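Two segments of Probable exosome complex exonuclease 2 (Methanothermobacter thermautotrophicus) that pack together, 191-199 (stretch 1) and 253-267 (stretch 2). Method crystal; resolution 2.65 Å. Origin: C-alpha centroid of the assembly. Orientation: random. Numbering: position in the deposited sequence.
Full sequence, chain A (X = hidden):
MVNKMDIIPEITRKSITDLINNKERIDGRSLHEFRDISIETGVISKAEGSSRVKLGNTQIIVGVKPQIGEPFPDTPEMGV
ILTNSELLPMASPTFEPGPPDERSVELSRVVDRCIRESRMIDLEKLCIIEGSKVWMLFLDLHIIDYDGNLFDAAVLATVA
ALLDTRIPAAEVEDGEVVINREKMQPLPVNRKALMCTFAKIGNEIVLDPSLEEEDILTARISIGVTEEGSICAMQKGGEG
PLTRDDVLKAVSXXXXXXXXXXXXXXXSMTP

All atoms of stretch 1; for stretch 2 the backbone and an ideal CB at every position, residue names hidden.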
# COMPACT_ATOMS: atom_id res chain seq x y z
N ARG A 191 4.41 -14.90 35.03
CA ARG A 191 5.35 -16.01 34.85
C ARG A 191 6.21 -15.84 33.60
O ARG A 191 5.95 -14.98 32.76
CB ARG A 191 4.62 -17.36 34.82
CG ARG A 191 3.31 -17.42 34.01
CD ARG A 191 2.62 -18.74 34.27
NE ARG A 191 1.19 -18.73 33.96
CZ ARG A 191 0.23 -18.30 34.78
NH1 ARG A 191 -1.04 -18.35 34.39
NH2 ARG A 191 0.52 -17.82 35.99
N LYS A 192 7.25 -16.66 33.49
CA LYS A 192 8.16 -16.61 32.35
C LYS A 192 8.02 -17.85 31.50
O LYS A 192 7.62 -18.91 31.99
CB LYS A 192 9.61 -16.46 32.81
CG LYS A 192 10.04 -15.02 33.10
CD LYS A 192 11.24 -14.97 34.03
CE LYS A 192 10.80 -14.99 35.48
NZ LYS A 192 11.96 -15.13 36.40
N ALA A 193 8.34 -17.70 30.22
CA ALA A 193 8.41 -18.81 29.29
C ALA A 193 9.52 -18.51 28.30
O ALA A 193 9.77 -17.35 27.97
CB ALA A 193 7.09 -18.97 28.58
N LEU A 194 10.22 -19.55 27.84
CA LEU A 194 11.23 -19.37 26.81
C LEU A 194 11.13 -20.48 25.77
O LEU A 194 10.34 -21.42 25.92
CB LEU A 194 12.64 -19.30 27.41
CG LEU A 194 13.02 -18.04 28.21
CD1 LEU A 194 14.42 -18.17 28.77
CD2 LEU A 194 12.89 -16.75 27.40
N MET A 195 11.95 -20.38 24.72
CA MET A 195 11.81 -21.24 23.56
C MET A 195 13.11 -21.91 23.11
O MET A 195 14.18 -21.30 23.08
CB MET A 195 11.21 -20.45 22.42
CG MET A 195 10.95 -21.22 21.15
SD MET A 195 9.87 -20.29 20.05
CE MET A 195 8.30 -20.46 20.90
N CYS A 196 12.98 -23.18 22.75
CA CYS A 196 14.05 -23.97 22.17
C CYS A 196 13.68 -24.36 20.74
O CYS A 196 12.59 -24.89 20.51
CB CYS A 196 14.28 -25.22 22.99
SG CYS A 196 14.97 -24.92 24.61
N THR A 197 14.58 -24.10 19.80
CA THR A 197 14.40 -24.50 18.41
C THR A 197 15.39 -25.60 18.07
O THR A 197 16.59 -25.48 18.35
CB THR A 197 14.59 -23.32 17.44
OG1 THR A 197 13.59 -22.34 17.69
CG2 THR A 197 14.46 -23.77 16.00
N PHE A 198 14.88 -26.66 17.45
CA PHE A 198 15.68 -27.81 17.04
C PHE A 198 15.66 -27.94 15.53
O PHE A 198 14.68 -27.59 14.88
CB PHE A 198 15.11 -29.09 17.64
CG PHE A 198 15.05 -29.08 19.13
CD1 PHE A 198 16.02 -29.71 19.88
CD2 PHE A 198 14.00 -28.44 19.79
CE1 PHE A 198 15.96 -29.70 21.27
CE2 PHE A 198 13.93 -28.43 21.18
CZ PHE A 198 14.91 -29.05 21.92
N ALA A 199 16.74 -28.47 14.96
CA ALA A 199 16.81 -28.72 13.53
C ALA A 199 17.04 -30.19 13.25
O ALA A 199 17.96 -30.80 13.80
CB ALA A 199 17.91 -27.88 12.91
N UNK A 253 13.86 -32.67 25.50
CA UNK A 253 14.99 -31.75 25.67
C UNK A 253 14.51 -30.35 26.06
O UNK A 253 14.97 -29.81 27.07
CB UNK A 253 15.82 -31.68 24.38
N UNK A 254 13.58 -29.79 25.29
CA UNK A 254 13.09 -28.43 25.56
C UNK A 254 12.67 -28.24 27.02
O UNK A 254 13.04 -27.25 27.66
CB UNK A 254 11.91 -28.11 24.64
N UNK A 255 11.94 -29.22 27.56
CA UNK A 255 11.46 -29.17 28.94
C UNK A 255 12.60 -29.22 29.99
O UNK A 255 12.43 -28.74 31.12
CB UNK A 255 10.49 -30.33 29.18
N UNK A 256 13.75 -29.78 29.63
CA UNK A 256 14.89 -29.81 30.56
C UNK A 256 15.89 -28.68 30.33
O UNK A 256 16.72 -28.39 31.19
CB UNK A 256 15.62 -31.15 30.44
N UNK A 257 15.81 -28.03 29.17
CA UNK A 257 16.66 -26.88 28.86
C UNK A 257 16.08 -25.54 29.31
O UNK A 257 16.80 -24.72 29.89
CB UNK A 257 16.92 -26.83 27.35
N UNK A 258 14.80 -25.30 29.06
CA UNK A 258 14.18 -24.00 29.37
C UNK A 258 14.38 -23.51 30.82
O UNK A 258 14.67 -22.33 31.02
CB UNK A 258 12.68 -24.09 29.08
N UNK A 259 14.23 -24.39 31.83
CA UNK A 259 14.53 -23.97 33.20
C UNK A 259 15.97 -23.49 33.40
O UNK A 259 16.23 -22.65 34.26
CB UNK A 259 14.25 -25.13 34.16
N UNK A 260 16.90 -24.02 32.59
CA UNK A 260 18.29 -23.57 32.60
C UNK A 260 18.40 -22.16 32.04
O UNK A 260 18.97 -21.28 32.67
CB UNK A 260 19.17 -24.53 31.80
N UNK A 261 17.82 -21.96 30.85
CA UNK A 261 17.73 -20.65 30.21
C UNK A 261 17.05 -19.59 31.10
O UNK A 261 17.44 -18.42 31.08
CB UNK A 261 16.97 -20.78 28.89
N UNK A 262 16.05 -20.01 31.87
CA UNK A 262 15.29 -19.12 32.75
C UNK A 262 16.13 -18.56 33.91
O UNK A 262 15.99 -17.39 34.27
CB UNK A 262 14.08 -19.87 33.31
N UNK A 263 17.00 -19.39 34.48
CA UNK A 263 17.87 -18.88 35.53
C UNK A 263 19.04 -18.09 34.96
O UNK A 263 19.64 -17.29 35.67
CB UNK A 263 18.39 -20.03 36.39
N UNK A 264 19.36 -18.30 33.69
CA UNK A 264 20.40 -17.52 33.02
C UNK A 264 19.90 -16.12 32.71
O UNK A 264 20.65 -15.14 32.79
CB UNK A 264 20.85 -18.22 31.73
N UNK A 265 18.63 -16.02 32.32
CA UNK A 265 17.98 -14.73 32.12
C UNK A 265 17.86 -13.96 33.43
O UNK A 265 18.16 -12.76 33.47
CB UNK A 265 16.60 -14.92 31.50
N UNK A 266 17.45 -14.65 34.50
CA UNK A 266 17.29 -14.02 35.82
C UNK A 266 18.60 -13.47 36.37
O UNK A 266 18.62 -12.40 36.99
CB UNK A 266 16.71 -15.03 36.81
N UNK A 267 19.69 -14.22 36.13
CA UNK A 267 21.03 -13.87 36.61
C UNK A 267 21.64 -12.70 35.85
O UNK A 267 22.38 -11.89 36.43
CB UNK A 267 21.96 -15.08 36.50

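Stretch 2 is a helix laid across the strand 193-199, the two N-to-C directions 127° apart, so its early turns meet Phe198 and Cys196 and its later turns meet Leu194 and Lys192.

Position 253 points toward the strand, its ideal CB 3.7 Å from CE1 of Phe198. A ring at that range asks for an aliphatic side chain, branched or not. The residue is Ile253, whose CG2 meets Phe198 CE1 at 3.5 Å, at the edge of the ring.

At 254 the ideal CB lies 4.0 Å from Phe198 CE2 and 4.1 Å from Cys196 CB. The CA of 254 is 5.7 Å from Cys196 CA. Such a close approach favours something small: alanine, perhaps glycine or serine. Ala254 is found, its CB 4.0 Å from Cys196 CB, while its backbone N sits 3.7 Å from Phe198 CZ.

Positions 255 and 256 find nothing of stretch 1 near their ideal CB atoms, and many residues would do; they are Val255 and Glu256.

At 257 the CB points toward the strand, 3.9 Å from Cys196 SG, but what follows could turn out of the contact. An aliphatic residue or a long, flexible one would suit. Lys257 packs its CB against that sulfur, then leads its amine away to a hydrogen bond elsewhere in the structure.

Position 258 faces the strand between Leu194 and Cys196, with its ideal CB 4.8 Å from Leu194 O and 5.1 Å from Cys196 SG. That leaves room for a modest apolar group. Val258 uses both branches: CG1 reaches Leu194 CB at 4.0 Å, and CG2 lies 3.8 Å from Cys196 SG.

Position 259 points away, and its N has no bond to the preceding turn, where the helix kinks. Its phi of -58° admits proline, which has no amide hydrogen to give; Pro259 is there. Position 260, out of reach and free to be polar, is Gln260.

At 261 the ideal CB is 3.6 Å from Leu194 CD1, calling for leucine, methionine or another apolar residue. Leu261 keeps its CB 3.7 Å from Leu194 CD1 and sends CD1 to 4.4 Å from Cys196 SG.

Position 262 points sideways, its ideal CB 4.9 Å from Leu194 CD1; a longer aliphatic such as isoleucine, leucine or methionine could reach back. Ile262 does so, its CG1 4.0 Å from Leu194 CD1 and its CD1 4.4 Å from Lys192 CB.

Position 263 points away and suits a polar residue; Glu263 forms a salt bridge with 267. At 264, sideways and without near neighbours, almost anything would do; Tyr264 leads its ring away.

Position 265 faces Leu194, the ideal CB 4.8 Å from its CD1, and suits a larger aliphatic. Leu265 brings CD2 to 4.4 Å from Leu194 CD2.

At 266 the ideal CB is 4.8 Å from Lys192 NZ: a charge inviting a short acid. Asp266 answers with a salt bridge, OD1 accepting from Lys192 NZ at 2.7 Å. Position 267, out of reach, suits a polar residue; Lys267 pairs with Glu263.

Stretch 2 253-267: IAVEKVPQLIEYLDK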
# COMPACT_ATOMS: atom_id res chain seq x y z
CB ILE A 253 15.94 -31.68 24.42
CG1 ILE A 253 16.75 -32.97 24.27
CG2 ILE A 253 16.91 -30.54 24.55
CD1 ILE A 253 16.40 -33.77 23.05
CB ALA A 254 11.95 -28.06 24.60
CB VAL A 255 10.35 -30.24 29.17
CG1 VAL A 255 9.96 -30.35 30.64
CG2 VAL A 255 9.13 -29.90 28.33
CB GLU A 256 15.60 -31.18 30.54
CG GLU A 256 16.34 -31.50 29.24
CD GLU A 256 17.31 -32.67 29.39
OE1 GLU A 256 16.84 -33.81 29.65
OE2 GLU A 256 18.53 -32.44 29.24
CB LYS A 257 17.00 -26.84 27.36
CG LYS A 257 18.01 -27.90 26.91
CD LYS A 257 19.43 -27.52 27.32
CE LYS A 257 20.36 -28.71 27.24
NZ LYS A 257 21.75 -28.26 27.50
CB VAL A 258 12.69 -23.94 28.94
CG1 VAL A 258 12.01 -22.70 29.49
CG2 VAL A 258 12.58 -23.99 27.43
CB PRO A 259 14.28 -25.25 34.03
CG PRO A 259 14.18 -26.36 33.04
CD PRO A 259 13.62 -25.73 31.80
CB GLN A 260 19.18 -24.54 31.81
CG GLN A 260 19.38 -25.91 32.47
CD GLN A 260 20.08 -26.92 31.57
OE1 GLN A 260 19.92 -28.13 31.74
NE2 GLN A 260 20.87 -26.43 30.62
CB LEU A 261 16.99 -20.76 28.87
CG LEU A 261 17.65 -21.46 27.66
CD1 LEU A 261 16.75 -21.36 26.44
CD2 LEU A 261 19.02 -20.89 27.34
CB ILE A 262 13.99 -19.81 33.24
CG1 ILE A 262 12.88 -19.60 32.20
CG2 ILE A 262 13.56 -19.32 34.65
CD1 ILE A 262 11.62 -20.39 32.48
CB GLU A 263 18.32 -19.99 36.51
CG GLU A 263 19.49 -20.86 36.08
CD GLU A 263 20.17 -21.52 37.27
OE1 GLU A 263 19.88 -22.70 37.57
OE2 GLU A 263 20.98 -20.84 37.94
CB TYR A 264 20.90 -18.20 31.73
CG TYR A 264 22.11 -17.52 31.14
CD1 TYR A 264 23.40 -17.85 31.57
CD2 TYR A 264 21.98 -16.53 30.16
CE1 TYR A 264 24.52 -17.22 31.04
CE2 TYR A 264 23.09 -15.90 29.62
CZ TYR A 264 24.36 -16.25 30.06
OH TYR A 264 25.47 -15.62 29.54
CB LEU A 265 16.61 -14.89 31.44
CG LEU A 265 15.65 -13.70 31.36
CD1 LEU A 265 16.32 -12.44 30.81
CD2 LEU A 265 14.46 -14.05 30.52
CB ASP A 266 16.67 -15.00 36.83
CG ASP A 266 15.21 -15.35 36.52
OD1 ASP A 266 14.55 -14.60 35.76
OD2 ASP A 266 14.72 -16.37 37.05
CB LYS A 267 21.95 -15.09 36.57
CG LYS A 267 21.67 -16.11 37.68
CD LYS A 267 22.49 -17.39 37.53
CE LYS A 267 22.39 -18.23 38.79
NZ LYS A 267 23.41 -19.33 38.85
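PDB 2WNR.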